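Long-range contacts in MaoC-like dehydratase (Rhodospirillum rubrum, PDB 3EXZ), which is a MaoC-like dehydratase of the hot dog fold, classed as a lyase, and probably acts, like its relatives, in hydration or dehydration of acyl-CoA thioesters: residues Gly2-Val10 with Gly72-Ile80; Ala23-Asp34 with Leu53-Ala62. All coordinates share one frame; numbering follows the deposited sequence.

Interaction 1. Residues Gly2-Val10 with Gly72-Ile80; sequences GLFLEDLAV and GLPLAQGII
One face of the Phe4 ring is covered by the methyl of Ala76, whose CB sits 3.8 Å from the ring centroid and 19° off its normal, a CH-pi contact displaced toward the CZ side of the rim. Gln77 reaches the same ring obliquely, its CG 3.8 Å from Phe4 CE1; the Gln77 chain runs across the Phe4 side chain, nearly square to it, with the amide plane turned 60° from the ring. The ring gets there because CG of Phe4 stands beside the backbone N (chi1 -64°), which carries its far end toward the 75-78 turn although the CB does not point that way. Beside it the backbones pair through a single beta bridge between Leu3 and Leu75. Leu3 N donates to Pro74 O at 2.9 Å, almost straight, and Ala76 N returns an equally short bond to Leu3 O. A water also donates to Leu3 O (2.8 Å) and accepts from Gln77 N, linking the bridge to the type I turn from Leu75 to Gly78. Within 2-10, Phe4 N binds the anti lone pair of Asp7 OD2, which ties the residue before the 3-10 segment 5-7 to that segment's last residue. CD1 of Leu75 lies 4.4 Å from both Leu3 CB and Leu8 CD1. This surface contact joins the N-terminal loop to the loop between helix 57-72 and strand 81-87. Leu8 and Leu75 both also rest on strand 132-143, and Asp7 forms a salt bridge with Arg145 just beyond it.

Interaction 2. Residues Ala23-Asp34 with Leu53-Ala62; sequences AAAIKAFAGEFD and LAASGWHTAA
Helix 23-33 and the short segment 57-62 of the next long helix cross at 110°, their axes 9.9 Å apart. Between them Phe29 and His59 form an offset stack, ring planes 8° apart and centroids at 4.6 Å, the two side chains running antiparallel, one over the other. Each has CG anti to its own backbone N (chi1 -175° for Phe29), which lays Phe29 CB over the centre of the imidazole and His59 CA over the phenyl face; Phe33 CD1 covers the other phenyl face. With an alanine in place of Phe29, His59 would probably lose the ring that holds its imidazole flat and a gap would open toward Ala62. A water joins the helices too, donating to Ile26 O, accepting from Ser56 N and lying 2.9 Å from His59 ND1. Ser56 OG donates to Asp34 OD2 in a very short bond of 2.5 Å, and as N-cap of the second helix it also accepts from Trp58 N. Asp34 OD2 further meets the in-plane edge of Trp58 at CD1, 3.8 Å away, and Met65 of the second subunit packs on both residues. At the other end, Ile26 CG1 packs 3.9 Å from Ala55 CB and its CG2 meets Leu53 CD1, while Lys27 is paired with Glu42. Here a shorter helix seats on the N-terminal end of the long helix 57-72, the central hot dog helix of MaoC-like domains.

In the fold
Interactions 1 and 2 lie on opposite sides of the chain's centre, their own centres 29 Å apart and their nearest atoms about 10 Å apart, and do not meet. Helix 57-72 connects them: its first turns carry one side of interaction 2, and its last residue begins the 72-80 segment of interaction 1. Along the chain, 2-10 comes first and 72-80 last, so both segments of interaction 2 fall between them. Interaction 1 thus fastens the N-terminal loop beside the exit of the long helix, close to strand 132-143 of the antiparallel sheet, whereas interaction 2 fixes helix 23-33 at its entry. Both reach the second subunit, consistent with a hot dog dimer.

Interaction 1. Residues Gly2-Val10 with Gly72-Ile80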
loop_
_atom_site.group_PDB
_atom_site.type_symbol
_atom_site.label_atom_id
_atom_site.label_comp_id
_atom_site.label_asym_id
_atom_site.label_seq_id
_atom_site.Cartn_x
_atom_site.Cartn_y
_atom_site.Cartn_z
ATOM N N GLY A 2 7.345 18.031 15.745
ATOM C CA GLY A 2 6.026 17.634 16.306
ATOM C C GLY A 2 4.927 18.606 15.933
ATOM O O GLY A 2 4.573 19.492 16.712
ATOM N N LEU A 3 4.391 18.445 14.733
ATOM C CA LEU A 3 3.322 19.303 14.252
ATOM C C LEU A 3 1.929 18.823 14.654
ATOM O O LEU A 3 1.674 17.617 14.751
ATOM C CB LEU A 3 3.382 19.391 12.721
ATOM C CG LEU A 3 4.326 20.450 12.126
ATOM C CD1 LEU A 3 5.617 20.510 12.927
ATOM C CD2 LEU A 3 4.603 20.145 10.663
ATOM N N PHE A 4 1.044 19.775 14.935
ATOM C CA PHE A 4 -0.351 19.456 15.215
ATOM C C PHE A 4 -1.160 20.183 14.124
ATOM O O PHE A 4 -0.592 20.879 13.275
ATOM C CB PHE A 4 -0.799 19.925 16.597
ATOM C CG PHE A 4 -0.085 19.246 17.729
ATOM C CD1 PHE A 4 -0.599 18.092 18.313
ATOM C CD2 PHE A 4 1.080 19.801 18.253
ATOM C CE1 PHE A 4 0.038 17.498 19.406
ATOM C CE2 PHE A 4 1.725 19.216 19.344
ATOM C CZ PHE A 4 1.198 18.067 19.924
ATOM N N LEU A 5 -2.478 20.015 14.150
ATOM C CA LEU A 5 -3.378 20.623 13.168
ATOM C C LEU A 5 -3.137 22.123 12.954
ATOM O O LEU A 5 -3.138 22.603 11.820
ATOM C CB LEU A 5 -4.835 20.416 13.605
ATOM C CG LEU A 5 -5.929 20.200 12.547
ATOM C CD1 LEU A 5 -7.297 20.510 13.162
ATOM C CD2 LEU A 5 -5.674 21.080 11.336
ATOM N N GLU A 6 -2.923 22.856 14.043
ATOM C CA GLU A 6 -2.711 24.298 13.960
ATOM C C GLU A 6 -1.498 24.699 13.145
ATOM O O GLU A 6 -1.473 25.776 12.550
ATOM C CB GLU A 6 -2.567 24.919 15.365
ATOM C CG GLU A 6 -3.802 24.813 16.259
ATOM C CD GLU A 6 -3.861 23.515 17.055
ATOM O OE1 GLU A 6 -3.167 22.547 16.678
ATOM O OE2 GLU A 6 -4.602 23.467 18.063
ATOM N N ASP A 7 -0.501 23.829 13.097
ATOM C CA ASP A 7 0.737 24.133 12.390
ATOM C C ASP A 7 0.693 23.895 10.891
ATOM O O ASP A 7 1.616 24.276 10.171
ATOM C CB ASP A 7 1.877 23.293 12.980
ATOM C CG ASP A 7 2.041 23.483 14.480
ATOM O OD1 ASP A 7 2.467 24.585 14.891
ATOM O OD2 ASP A 7 1.740 22.534 15.242
ATOM N N LEU A 8 -0.383 23.290 10.417
ATOM C CA LEU A 8 -0.500 22.951 9.010
ATOM C C LEU A 8 -1.258 23.950 8.156
ATOM O O LEU A 8 -2.203 24.578 8.625
ATOM C CB LEU A 8 -1.185 21.579 8.886
ATOM C CG LEU A 8 -0.537 20.384 9.607
ATOM C CD1 LEU A 8 -1.388 19.123 9.440
ATOM C CD2 LEU A 8 0.854 20.164 9.051
ATOM N N ALA A 9 -0.831 24.108 6.909
ATOM C CA ALA A 9 -1.540 24.975 5.972
ATOM C C ALA A 9 -1.429 24.442 4.544
ATOM O O ALA A 9 -0.396 23.897 4.153
ATOM C CB ALA A 9 -1.012 26.415 6.017
ATOM N N VAL A 10 -2.506 24.590 3.776
ATOM C CA VAL A 10 -2.533 24.169 2.379
ATOM C C VAL A 10 -1.284 24.736 1.687
ATOM O O VAL A 10 -0.987 25.931 1.797
ATOM C CB VAL A 10 -3.809 24.713 1.673
ATOM C CG1 VAL A 10 -3.779 24.386 0.183
ATOM C CG2 VAL A 10 -5.055 24.120 2.338
ATOM N N GLY A 72 9.678 12.336 6.913
ATOM C CA GLY A 72 8.867 13.052 5.943
ATOM C C GLY A 72 7.620 13.813 6.348
ATOM O O GLY A 72 7.352 14.877 5.796
ATOM N N LEU A 73 6.842 13.271 7.280
ATOM C CA LEU A 73 5.636 13.916 7.769
ATOM C C LEU A 73 5.774 13.869 9.287
ATOM O O LEU A 73 5.492 12.857 9.953
ATOM C CB LEU A 73 4.367 13.172 7.289
ATOM C CG LEU A 73 3.196 14.026 6.764
ATOM C CD1 LEU A 73 1.929 13.186 6.807
ATOM C CD2 LEU A 73 3.009 15.286 7.598
ATOM N N PRO A 74 6.245 14.983 9.865
ATOM C CA PRO A 74 6.498 15.195 11.288
ATOM C C PRO A 74 5.321 15.407 12.224
ATOM O O PRO A 74 5.394 16.262 13.092
ATOM C CB PRO A 74 7.431 16.406 11.319
ATOM C CG PRO A 74 7.776 16.680 9.856
ATOM C CD PRO A 74 6.578 16.204 9.115
ATOM N N LEU A 75 4.269 14.616 12.060
ATOM C CA LEU A 75 3.091 14.754 12.903
ATOM C C LEU A 75 3.358 14.289 14.326
ATOM O O LEU A 75 3.825 13.170 14.539
ATOM C CB LEU A 75 1.933 13.969 12.286
ATOM C CG LEU A 75 0.910 14.667 11.365
ATOM C CD1 LEU A 75 1.444 15.971 10.772
ATOM C CD2 LEU A 75 0.506 13.683 10.275
ATOM N N ALA A 76 3.042 15.138 15.300
ATOM C CA ALA A 76 3.299 14.808 16.698
ATOM C C ALA A 76 2.535 13.599 17.211
ATOM O O ALA A 76 3.069 12.803 17.993
ATOM C CB ALA A 76 3.017 16.026 17.585
ATOM N N GLN A 77 1.294 13.453 16.759
ATOM C CA GLN A 77 0.475 12.335 17.196
ATOM C C GLN A 77 0.452 11.148 16.234
ATOM O O GLN A 77 -0.388 10.252 16.350
ATOM C CB GLN A 77 -0.941 12.821 17.521
ATOM C CG GLN A 77 -0.978 13.891 18.607
ATOM C CD GLN A 77 -2.396 14.261 18.992
ATOM O OE1 GLN A 77 -3.175 14.721 18.161
ATOM N NE2 GLN A 77 -2.739 14.053 20.258
ATOM N N GLY A 78 1.380 11.148 15.285
ATOM C CA GLY A 78 1.472 10.034 14.362
ATOM C C GLY A 78 0.724 10.200 13.068
ATOM O O GLY A 78 0.043 11.204 12.863
ATOM N N ILE A 79 0.829 9.209 12.191
ATOM C CA ILE A 79 0.153 9.283 10.904
ATOM C C ILE A 79 -0.919 8.210 10.863
ATOM O O ILE A 79 -0.627 7.018 10.905
ATOM C CB ILE A 79 1.160 9.111 9.739
ATOM C CG1 ILE A 79 2.227 10.222 9.811
ATOM C CG2 ILE A 79 0.415 9.161 8.395
ATOM C CD1 ILE A 79 3.416 9.997 8.901
ATOM N N ILE A 80 -2.171 8.646 10.801
ATOM C CA ILE A 80 -3.292 7.723 10.772
ATOM C C ILE A 80 -4.038 7.908 9.462
ATOM O O ILE A 80 -4.688 8.931 9.226
ATOM C CB ILE A 80 -4.200 7.953 11.997
ATOM C CG1 ILE A 80 -3.436 7.576 13.277
ATOM C CG2 ILE A 80 -5.450 7.104 11.886
ATOM C CD1 ILE A 80 -4.206 7.869 14.556
HETATM O O HOH W 1 -0.096 15.506 15.276
#

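Interaction 2. Residues Ala23-Asp34 with Leu53-Ala62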
loop_
_atom_site.group_PDB
_atom_site.type_symbol
_atom_site.label_atom_id
_atom_site.label_comp_id
_atom_site.label_asym_id
_atom_site.label_seq_id
_atom_site.Cartn_x
_atom_site.Cartn_y
_atom_site.Cartn_z
ATOM N N ALA A 23 19.084 -4.879 -3.931
ATOM C CA ALA A 23 18.566 -6.110 -4.501
ATOM C C ALA A 23 18.088 -7.127 -3.480
ATOM O O ALA A 23 16.973 -7.637 -3.584
ATOM C CB ALA A 23 19.618 -6.733 -5.414
ATOM N N ALA A 24 18.920 -7.404 -2.480
ATOM C CA ALA A 24 18.576 -8.383 -1.454
ATOM C C ALA A 24 17.356 -7.986 -0.624
ATOM O O ALA A 24 16.596 -8.853 -0.185
ATOM C CB ALA A 24 19.785 -8.630 -0.539
ATOM N N ALA A 25 17.173 -6.682 -0.412
ATOM C CA ALA A 25 16.032 -6.171 0.357
ATOM C C ALA A 25 14.762 -6.291 -0.504
ATOM O O ALA A 25 13.673 -6.529 0.007
ATOM C CB ALA A 25 16.282 -4.721 0.771
ATOM N N ILE A 26 14.912 -6.124 -1.814
ATOM C CA ILE A 26 13.783 -6.276 -2.724
ATOM C C ILE A 26 13.313 -7.748 -2.659
ATOM O O ILE A 26 12.120 -8.012 -2.491
ATOM C CB ILE A 26 14.197 -5.895 -4.161
ATOM C CG1 ILE A 26 14.428 -4.380 -4.216
ATOM C CG2 ILE A 26 13.143 -6.352 -5.151
ATOM C CD1 ILE A 26 14.918 -3.850 -5.556
ATOM N N LYS A 27 14.253 -8.695 -2.751
ATOM C CA LYS A 27 13.933 -10.132 -2.714
ATOM C C LYS A 27 13.411 -10.591 -1.355
ATOM O O LYS A 27 12.496 -11.422 -1.277
ATOM C CB LYS A 27 15.169 -10.941 -3.113
ATOM C CG LYS A 27 15.686 -10.584 -4.494
ATOM C CD LYS A 27 16.922 -11.382 -4.855
ATOM C CE LYS A 27 17.375 -11.054 -6.267
ATOM N NZ LYS A 27 18.727 -11.594 -6.569
ATOM N N ALA A 28 14.000 -10.065 -0.284
ATOM C CA ALA A 28 13.550 -10.391 1.070
ATOM C C ALA A 28 12.077 -9.943 1.225
ATOM O O ALA A 28 11.229 -10.735 1.639
ATOM C CB ALA A 28 14.445 -9.691 2.114
ATOM N N PHE A 29 11.756 -8.690 0.902
ATOM C CA PHE A 29 10.361 -8.256 1.020
ATOM C C PHE A 29 9.436 -9.014 0.043
ATOM O O PHE A 29 8.362 -9.476 0.425
ATOM C CB PHE A 29 10.212 -6.768 0.742
ATOM C CG PHE A 29 8.825 -6.228 0.971
ATOM C CD1 PHE A 29 8.493 -5.616 2.173
ATOM C CD2 PHE A 29 7.838 -6.378 -0.004
ATOM C CE1 PHE A 29 7.211 -5.095 2.374
ATOM C CE2 PHE A 29 6.559 -5.862 0.190
ATOM C CZ PHE A 29 6.236 -5.242 1.390
ATOM N N ALA A 30 9.855 -9.143 -1.212
ATOM C CA ALA A 30 9.043 -9.837 -2.219
ATOM C C ALA A 30 8.781 -11.289 -1.805
ATOM O O ALA A 30 7.638 -11.752 -1.837
ATOM C CB ALA A 30 9.738 -9.773 -3.582
ATOM N N GLY A 31 9.845 -11.991 -1.415
ATOM C CA GLY A 31 9.724 -13.370 -0.966
ATOM C C GLY A 31 8.684 -13.547 0.128
ATOM O O GLY A 31 8.045 -14.603 0.225
ATOM N N GLU A 32 8.490 -12.525 0.954
ATOM C CA GLU A 32 7.506 -12.635 2.021
ATOM C C GLU A 32 6.107 -12.118 1.660
ATOM O O GLU A 32 5.117 -12.737 2.033
ATOM C CB GLU A 32 7.988 -11.907 3.293
ATOM C CG GLU A 32 7.051 -12.109 4.491
ATOM C CD GLU A 32 7.551 -11.488 5.784
ATOM O OE1 GLU A 32 8.554 -10.746 5.748
ATOM O OE2 GLU A 32 6.940 -11.758 6.845
ATOM N N PHE A 33 6.015 -11.023 0.908
ATOM C CA PHE A 33 4.714 -10.436 0.597
ATOM C C PHE A 33 4.310 -10.293 -0.872
ATOM O O PHE A 33 3.143 -10.037 -1.158
ATOM C CB PHE A 33 4.631 -9.055 1.251
ATOM C CG PHE A 33 4.799 -9.055 2.739
ATOM C CD1 PHE A 33 5.936 -8.504 3.328
ATOM C CD2 PHE A 33 3.818 -9.603 3.552
ATOM C CE1 PHE A 33 6.080 -8.486 4.718
ATOM C CE2 PHE A 33 3.948 -9.591 4.935
ATOM C CZ PHE A 33 5.086 -9.036 5.523
ATOM N N ASP A 34 5.243 -10.439 -1.802
ATOM C CA ASP A 34 4.924 -10.308 -3.219
ATOM C C ASP A 34 5.861 -11.243 -3.979
ATOM O O ASP A 34 6.704 -10.794 -4.770
ATOM C CB ASP A 34 5.152 -8.867 -3.689
ATOM C CG ASP A 34 4.306 -8.475 -4.893
ATOM O OD1 ASP A 34 3.835 -9.368 -5.628
ATOM O OD2 ASP A 34 4.108 -7.261 -5.102
ATOM N N LEU A 53 15.109 -6.481 -12.532
ATOM C CA LEU A 53 14.602 -6.492 -11.172
ATOM C C LEU A 53 13.912 -5.178 -10.833
ATOM O O LEU A 53 14.427 -4.099 -11.125
ATOM C CB LEU A 53 15.742 -6.713 -10.159
ATOM C CG LEU A 53 15.652 -7.850 -9.118
ATOM C CD1 LEU A 53 16.211 -7.355 -7.779
ATOM C CD2 LEU A 53 14.213 -8.328 -8.959
ATOM N N ALA A 54 12.719 -5.275 -10.262
ATOM C CA ALA A 54 12.011 -4.095 -9.796
ATOM C C ALA A 54 11.453 -4.470 -8.428
ATOM O O ALA A 54 11.247 -5.652 -8.125
ATOM C CB ALA A 54 10.894 -3.690 -10.734
ATOM N N ALA A 55 11.255 -3.476 -7.577
ATOM C CA ALA A 55 10.704 -3.742 -6.263
ATOM C C ALA A 55 9.179 -3.806 -6.379
ATOM O O ALA A 55 8.581 -3.251 -7.306
ATOM C CB ALA A 55 11.113 -2.625 -5.284
ATOM N N SER A 56 8.559 -4.537 -5.464
ATOM C CA SER A 56 7.107 -4.610 -5.414
ATOM C C SER A 56 6.587 -3.185 -5.104
ATOM O O SER A 56 7.200 -2.445 -4.320
ATOM C CB SER A 56 6.684 -5.535 -4.268
ATOM O OG SER A 56 5.301 -5.418 -3.982
ATOM N N GLY A 57 5.479 -2.800 -5.735
ATOM C CA GLY A 57 4.873 -1.508 -5.468
ATOM C C GLY A 57 4.562 -1.435 -3.973
ATOM O O GLY A 57 4.621 -0.355 -3.375
ATOM N N TRP A 58 4.269 -2.590 -3.359
ATOM C CA TRP A 58 3.949 -2.656 -1.928
ATOM C C TRP A 58 5.174 -2.513 -1.036
ATOM O O TRP A 58 5.066 -2.148 0.133
ATOM C CB TRP A 58 3.168 -3.933 -1.642
ATOM C CG TRP A 58 1.931 -3.946 -2.450
ATOM C CD1 TRP A 58 1.670 -4.726 -3.543
ATOM C CD2 TRP A 58 0.808 -3.083 -2.290
ATOM N NE1 TRP A 58 0.441 -4.409 -4.067
ATOM C CE2 TRP A 58 -0.118 -3.409 -3.308
ATOM C CE3 TRP A 58 0.468 -2.089 -1.361
ATOM C CZ2 TRP A 58 -1.346 -2.751 -3.447
ATOM C CZ3 TRP A 58 -0.757 -1.433 -1.498
ATOM C CH2 TRP A 58 -1.647 -1.769 -2.531
ATOM N N HIS A 59 6.343 -2.782 -1.610
ATOM C CA HIS A 59 7.602 -2.628 -0.888
ATOM C C HIS A 59 7.912 -1.109 -0.925
ATOM O O HIS A 59 8.298 -0.515 0.086
ATOM C CB HIS A 59 8.699 -3.446 -1.572
ATOM C CG HIS A 59 10.021 -3.376 -0.881
ATOM N ND1 HIS A 59 11.190 -3.786 -1.481
ATOM C CD2 HIS A 59 10.359 -2.971 0.368
ATOM C CE1 HIS A 59 12.193 -3.637 -0.634
ATOM N NE2 HIS A 59 11.715 -3.146 0.496
ATOM N N THR A 60 7.723 -0.483 -2.087
ATOM C CA THR A 60 7.921 0.961 -2.236
ATOM C C THR A 60 6.949 1.708 -1.300
ATOM O O THR A 60 7.337 2.684 -0.651
ATOM C CB THR A 60 7.698 1.384 -3.703
ATOM O OG1 THR A 60 8.715 0.787 -4.503
ATOM C CG2 THR A 60 7.782 2.899 -3.871
ATOM N N ALA A 61 5.697 1.246 -1.212
ATOM C CA ALA A 61 4.712 1.886 -0.336
ATOM C C ALA A 61 5.144 1.768 1.145
ATOM O O ALA A 61 5.015 2.731 1.906
ATOM C CB ALA A 61 3.298 1.258 -0.555
ATOM N N ALA A 62 5.665 0.602 1.544
ATOM C CA ALA A 62 6.124 0.383 2.931
ATOM C C ALA A 62 7.321 1.283 3.289
ATOM O O ALA A 62 7.359 1.872 4.369
ATOM C CB ALA A 62 6.490 -1.090 3.147
HETATM O O HOH W 2 10.194 -5.780 -3.398
#